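Local coordinates for protein probable porin (Pseudomonas aeruginosa, PDB 4FSO) that forms an outer-membrane beta-barrel of the OprD porin family and probably lets small solutes pass as a porin, at residues A[183-186]-A[187-190]; A[384-387]-A[388-392]. All blocks are in the same frame, centred on the assembly; numbering follows the deposited sequence.

How the contacts relate
From the N terminus, the chain first reaches contact 1 in the long loop between strands 173-174 and 193-203, where A185 and T188 close a four-residue turn. Nearly two hundred residues later, contact 2 closes the connection between the neighbouring antiparallel strands 373-383 and 392-404, using the single helical turn 387-390. The two follow in series, neither nesting nor crossing, and illustrate two local ways of turning a chain: a water-bridged turn within a long loop, and a one-turn helix between paired barrel strands. The centres of contact 1 and contact 2 lie about 22 Å apart, and the nearest atoms of contacts 1 and 2 are about 7 Å apart, without touching. The loop holding contact 1 nevertheless reaches contact 2, because R390 packs on N181.

Contact 1 (A[183-186]-A[187-190]); sequences RYAC and DTTG
The C186-D187 peptide is the flat group between A185 and T188: one of its faces looks onto A185 O, T188 N and T188 OG1, while the CB atoms of C186 and D187 lie on the opposite side. The backbone resembles a type II beta turn, with D187 at the third position in a left-handed conformation (phi 66°, psi 34°). The usual closing bond of such a turn is replaced here, since A185 O lies 3.8 Å from T188 N.

Two other links bridge the gap. T188 OG1 donates to A185 O; the modelled separation is very short, 2.5 Å, a value not to be pressed at this resolution. A chi1 of -49° sets the hydroxyl beside its own backbone N and turns it back across the mouth of the turn. A water supplies the second link, accepting from T188 N at 2.9 Å and donating to A185 O, so that this carbonyl receives two bonds.

In this loop of the OprD-type barrel, the turn is tied to the earlier part of its own loop: C186 forms a disulfide with C179, and the D187 carboxylate makes a salt bridge to R176. Backbone bonding of T188 with L177 holds the same earlier limb of the loop. Across the turn itself, the methyl of A185 stays beside the hydroxyl, its CB 4.0 Å from T188 OG1.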
loop_
_atom_site.group_PDB
_atom_site.type_symbol
_atom_site.label_atom_id
_atom_site.label_comp_id
_atom_site.label_asym_id
_atom_site.label_seq_id
_atom_site.Cartn_x
_atom_site.Cartn_y
_atom_site.Cartn_z
ATOM N N ARG A 183 3.038 -18.632 -10.078
ATOM C CA ARG A 183 3.226 -17.892 -11.313
ATOM C C ARG A 183 4.671 -17.429 -11.312
ATOM O O ARG A 183 5.575 -18.202 -11.642
ATOM N N TYR A 184 4.879 -16.176 -10.914
ATOM C CA TYR A 184 6.217 -15.609 -10.777
ATOM C C TYR A 184 7.057 -16.405 -9.802
ATOM O O TYR A 184 6.616 -16.710 -8.688
ATOM C CB TYR A 184 6.127 -14.184 -10.271
ATOM C CG TYR A 184 5.433 -13.260 -11.224
ATOM C CD1 TYR A 184 5.427 -13.511 -12.595
ATOM C CD2 TYR A 184 4.777 -12.140 -10.755
ATOM C CE1 TYR A 184 4.778 -12.651 -13.476
ATOM C CE2 TYR A 184 4.136 -11.282 -11.612
ATOM C CZ TYR A 184 4.131 -11.530 -12.971
ATOM O OH TYR A 184 3.476 -10.639 -13.799
ATOM N N ALA A 185 8.276 -16.734 -10.217
ATOM C CA ALA A 185 9.139 -17.554 -9.376
ATOM C C ALA A 185 9.605 -16.805 -8.115
ATOM O O ALA A 185 9.838 -15.588 -8.130
ATOM C CB ALA A 185 10.325 -18.119 -10.183
ATOM N N CYS A 186 9.708 -17.543 -7.017
ATOM C CA CYS A 186 10.136 -16.967 -5.754
ATOM C C CYS A 186 11.629 -16.679 -5.795
ATOM O O CYS A 186 12.358 -17.344 -6.537
ATOM C CB CYS A 186 9.758 -17.900 -4.599
ATOM S SG CYS A 186 8.015 -17.723 -4.123
ATOM N N ASP A 187 12.070 -15.670 -5.036
ATOM C CA ASP A 187 13.494 -15.302 -4.952
ATOM C C ASP A 187 14.025 -14.770 -6.301
ATOM O O ASP A 187 15.179 -14.989 -6.669
ATOM C CB ASP A 187 14.323 -16.500 -4.444
ATOM C CG ASP A 187 15.606 -16.092 -3.732
ATOM O OD1 ASP A 187 16.247 -15.105 -4.150
ATOM O OD2 ASP A 187 15.985 -16.778 -2.754
ATOM N N THR A 188 13.167 -14.075 -7.042
ATOM C CA THR A 188 13.581 -13.433 -8.280
ATOM C C THR A 188 14.095 -12.068 -7.905
ATOM O O THR A 188 13.372 -11.283 -7.302
ATOM C CB THR A 188 12.399 -13.185 -9.211
ATOM O OG1 THR A 188 11.626 -14.382 -9.345
ATOM C CG2 THR A 188 12.893 -12.687 -10.579
ATOM N N THR A 189 15.327 -11.762 -8.281
ATOM C CA THR A 189 15.987 -10.601 -7.704
ATOM C C THR A 189 16.324 -9.543 -8.738
ATOM O O THR A 189 16.563 -9.863 -9.894
ATOM C CB THR A 189 17.245 -11.042 -6.887
ATOM O OG1 THR A 189 16.956 -10.951 -5.484
ATOM C CG2 THR A 189 18.503 -10.218 -7.245
ATOM N N GLY A 190 16.330 -8.281 -8.324
ATOM C CA GLY A 190 16.823 -7.226 -9.193
ATOM C C GLY A 190 17.930 -6.426 -8.541
ATOM O O GLY A 190 17.953 -6.273 -7.324
HETATM O O HOH W 1 10.615 -13.370 -5.924
#

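Contact 2 (A[384-387]-A[388-392]); sequences DFER and SARDV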
loop_
_atom_site.group_PDB
_atom_site.type_symbol
_atom_site.label_atom_id
_atom_site.label_comp_id
_atom_site.label_asym_id
_atom_site.label_seq_id
_atom_site.Cartn_x
_atom_site.Cartn_y
_atom_site.Cartn_z
ATOM N N ASP A 384 -12.639 -21.389 -6.511
ATOM C CA ASP A 384 -13.057 -22.672 -7.036
ATOM C C ASP A 384 -11.854 -23.393 -7.641
ATOM O O ASP A 384 -12.034 -24.352 -8.372
ATOM C CB ASP A 384 -14.180 -22.517 -8.048
ATOM C CG ASP A 384 -13.765 -21.721 -9.290
ATOM O OD1 ASP A 384 -12.647 -21.164 -9.336
ATOM O OD2 ASP A 384 -14.576 -21.643 -10.235
ATOM N N PHE A 385 -10.643 -22.916 -7.326
ATOM C CA PHE A 385 -9.373 -23.528 -7.774
ATOM C C PHE A 385 -8.387 -23.621 -6.601
ATOM O O PHE A 385 -8.188 -22.634 -5.899
ATOM C CB PHE A 385 -8.723 -22.725 -8.929
ATOM C CG PHE A 385 -8.560 -21.256 -8.630
ATOM C CD1 PHE A 385 -7.352 -20.763 -8.173
ATOM C CD2 PHE A 385 -9.630 -20.378 -8.757
ATOM C CE1 PHE A 385 -7.207 -19.425 -7.850
ATOM C CE2 PHE A 385 -9.490 -19.039 -8.447
ATOM C CZ PHE A 385 -8.271 -18.563 -7.990
ATOM N N GLU A 386 -7.782 -24.795 -6.391
ATOM C CA GLU A 386 -6.843 -25.009 -5.284
ATOM C C GLU A 386 -7.454 -24.624 -3.938
ATOM O O GLU A 386 -6.854 -23.886 -3.161
ATOM C CB GLU A 386 -5.572 -24.185 -5.490
ATOM C CG GLU A 386 -4.351 -24.953 -5.930
ATOM C CD GLU A 386 -3.940 -24.587 -7.330
ATOM O OE1 GLU A 386 -2.832 -24.037 -7.501
ATOM O OE2 GLU A 386 -4.735 -24.848 -8.259
ATOM N N ARG A 387 -8.656 -25.116 -3.682
ATOM C CA ARG A 387 -9.454 -24.650 -2.550
ATOM C C ARG A 387 -8.737 -24.785 -1.206
ATOM O O ARG A 387 -8.615 -23.798 -0.464
ATOM C CB ARG A 387 -10.801 -25.373 -2.517
ATOM C CG ARG A 387 -11.773 -24.967 -3.623
ATOM C CD ARG A 387 -12.915 -25.959 -3.703
ATOM N NE ARG A 387 -13.944 -25.592 -4.682
ATOM C CZ ARG A 387 -13.912 -25.908 -5.977
ATOM N NH1 ARG A 387 -12.886 -26.591 -6.485
ATOM N NH2 ARG A 387 -14.905 -25.525 -6.772
ATOM N N SER A 388 -8.262 -26.000 -0.914
ATOM C CA SER A 388 -7.561 -26.300 0.338
ATOM C C SER A 388 -6.385 -25.351 0.544
ATOM O O SER A 388 -6.214 -24.760 1.619
ATOM C CB SER A 388 -7.072 -27.756 0.374
ATOM O OG SER A 388 -8.156 -28.676 0.285
ATOM N N ALA A 389 -5.594 -25.188 -0.504
ATOM C CA ALA A 389 -4.407 -24.362 -0.423
ATOM C C ALA A 389 -4.690 -22.861 -0.215
ATOM O O ALA A 389 -3.920 -22.177 0.453
ATOM C CB ALA A 389 -3.526 -24.591 -1.648
ATOM N N ARG A 390 -5.772 -22.323 -0.765
ATOM C CA ARG A 390 -5.925 -20.876 -0.638
ATOM C C ARG A 390 -7.202 -20.302 -0.047
ATOM O O ARG A 390 -7.266 -19.089 0.164
ATOM C CB ARG A 390 -5.548 -20.138 -1.916
ATOM C CG ARG A 390 -6.085 -20.730 -3.153
ATOM C CD ARG A 390 -4.948 -21.031 -4.094
ATOM N NE ARG A 390 -4.519 -19.885 -4.888
ATOM C CZ ARG A 390 -3.805 -20.000 -6.008
ATOM N NH1 ARG A 390 -3.464 -21.211 -6.446
ATOM N NH2 ARG A 390 -3.437 -18.918 -6.697
ATOM N N ASP A 391 -8.195 -21.138 0.250
ATOM C CA ASP A 391 -9.304 -20.656 1.078
ATOM C C ASP A 391 -8.841 -20.236 2.495
ATOM O O ASP A 391 -8.032 -20.920 3.111
ATOM C CB ASP A 391 -10.383 -21.721 1.175
ATOM C CG ASP A 391 -11.127 -21.909 -0.123
ATOM O OD1 ASP A 391 -10.749 -21.285 -1.140
ATOM O OD2 ASP A 391 -12.095 -22.695 -0.127
ATOM N N VAL A 392 -9.327 -19.101 2.998
ATOM C CA VAL A 392 -9.018 -18.702 4.378
ATOM C C VAL A 392 -10.104 -17.925 5.074
ATOM O O VAL A 392 -10.791 -17.102 4.471
ATOM C CB VAL A 392 -7.773 -17.766 4.509
ATOM C CG1 VAL A 392 -6.631 -18.470 5.229
ATOM C CG2 VAL A 392 -7.361 -17.166 3.184
#
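R390 folds back over F385 and E386, forming the compact side of a one-turn helix that joins two adjacent strands of the porin barrel. Bends at chi2 and chi3 (the latter -83°) swing its guanidinium toward the start of the turn. The edge of the buried F385 ring meets one guanidinium face there, with F385 CE1 3.9 Å from R390 CZ and centred over the flat group; the two planes stand 75° apart. The aliphatic part of R390 packs as well, its CD lying 3.5 Å from E386 CB.

Backbone bonds draw this region together. E386 is in the N-cap position, and E386 O accepts from R390 N at 3.1 Å. R387 O takes the straighter bond from D391 N (2.8 Å, 164° at the hydrogen) and a weak one from R390 N. Beyond the last helical residue, D391 OD1 accepts from T383 N, joining the helix exit to the end of strand 373-383.

The outer side is looser. S388 and A389 are exposed, and R387 runs extended beside D391, yet their opposite charges do not meet: R387 NE remains 5.7 Å from D391 OD2. E386 is also exposed and touches a crystal neighbour, so its modelled pose may partly reflect the lattice. At the guanidinium edge, E386 OE1 forms a salt bridge with R390 NH1 at 3.1 Å, the carboxylate and guanidinium planes turned steeply against each other. R390 thus combines nonpolar contact on a face with charge pairing at an edge, and the exposed setting of E386 probably lets solvent screen that pairing.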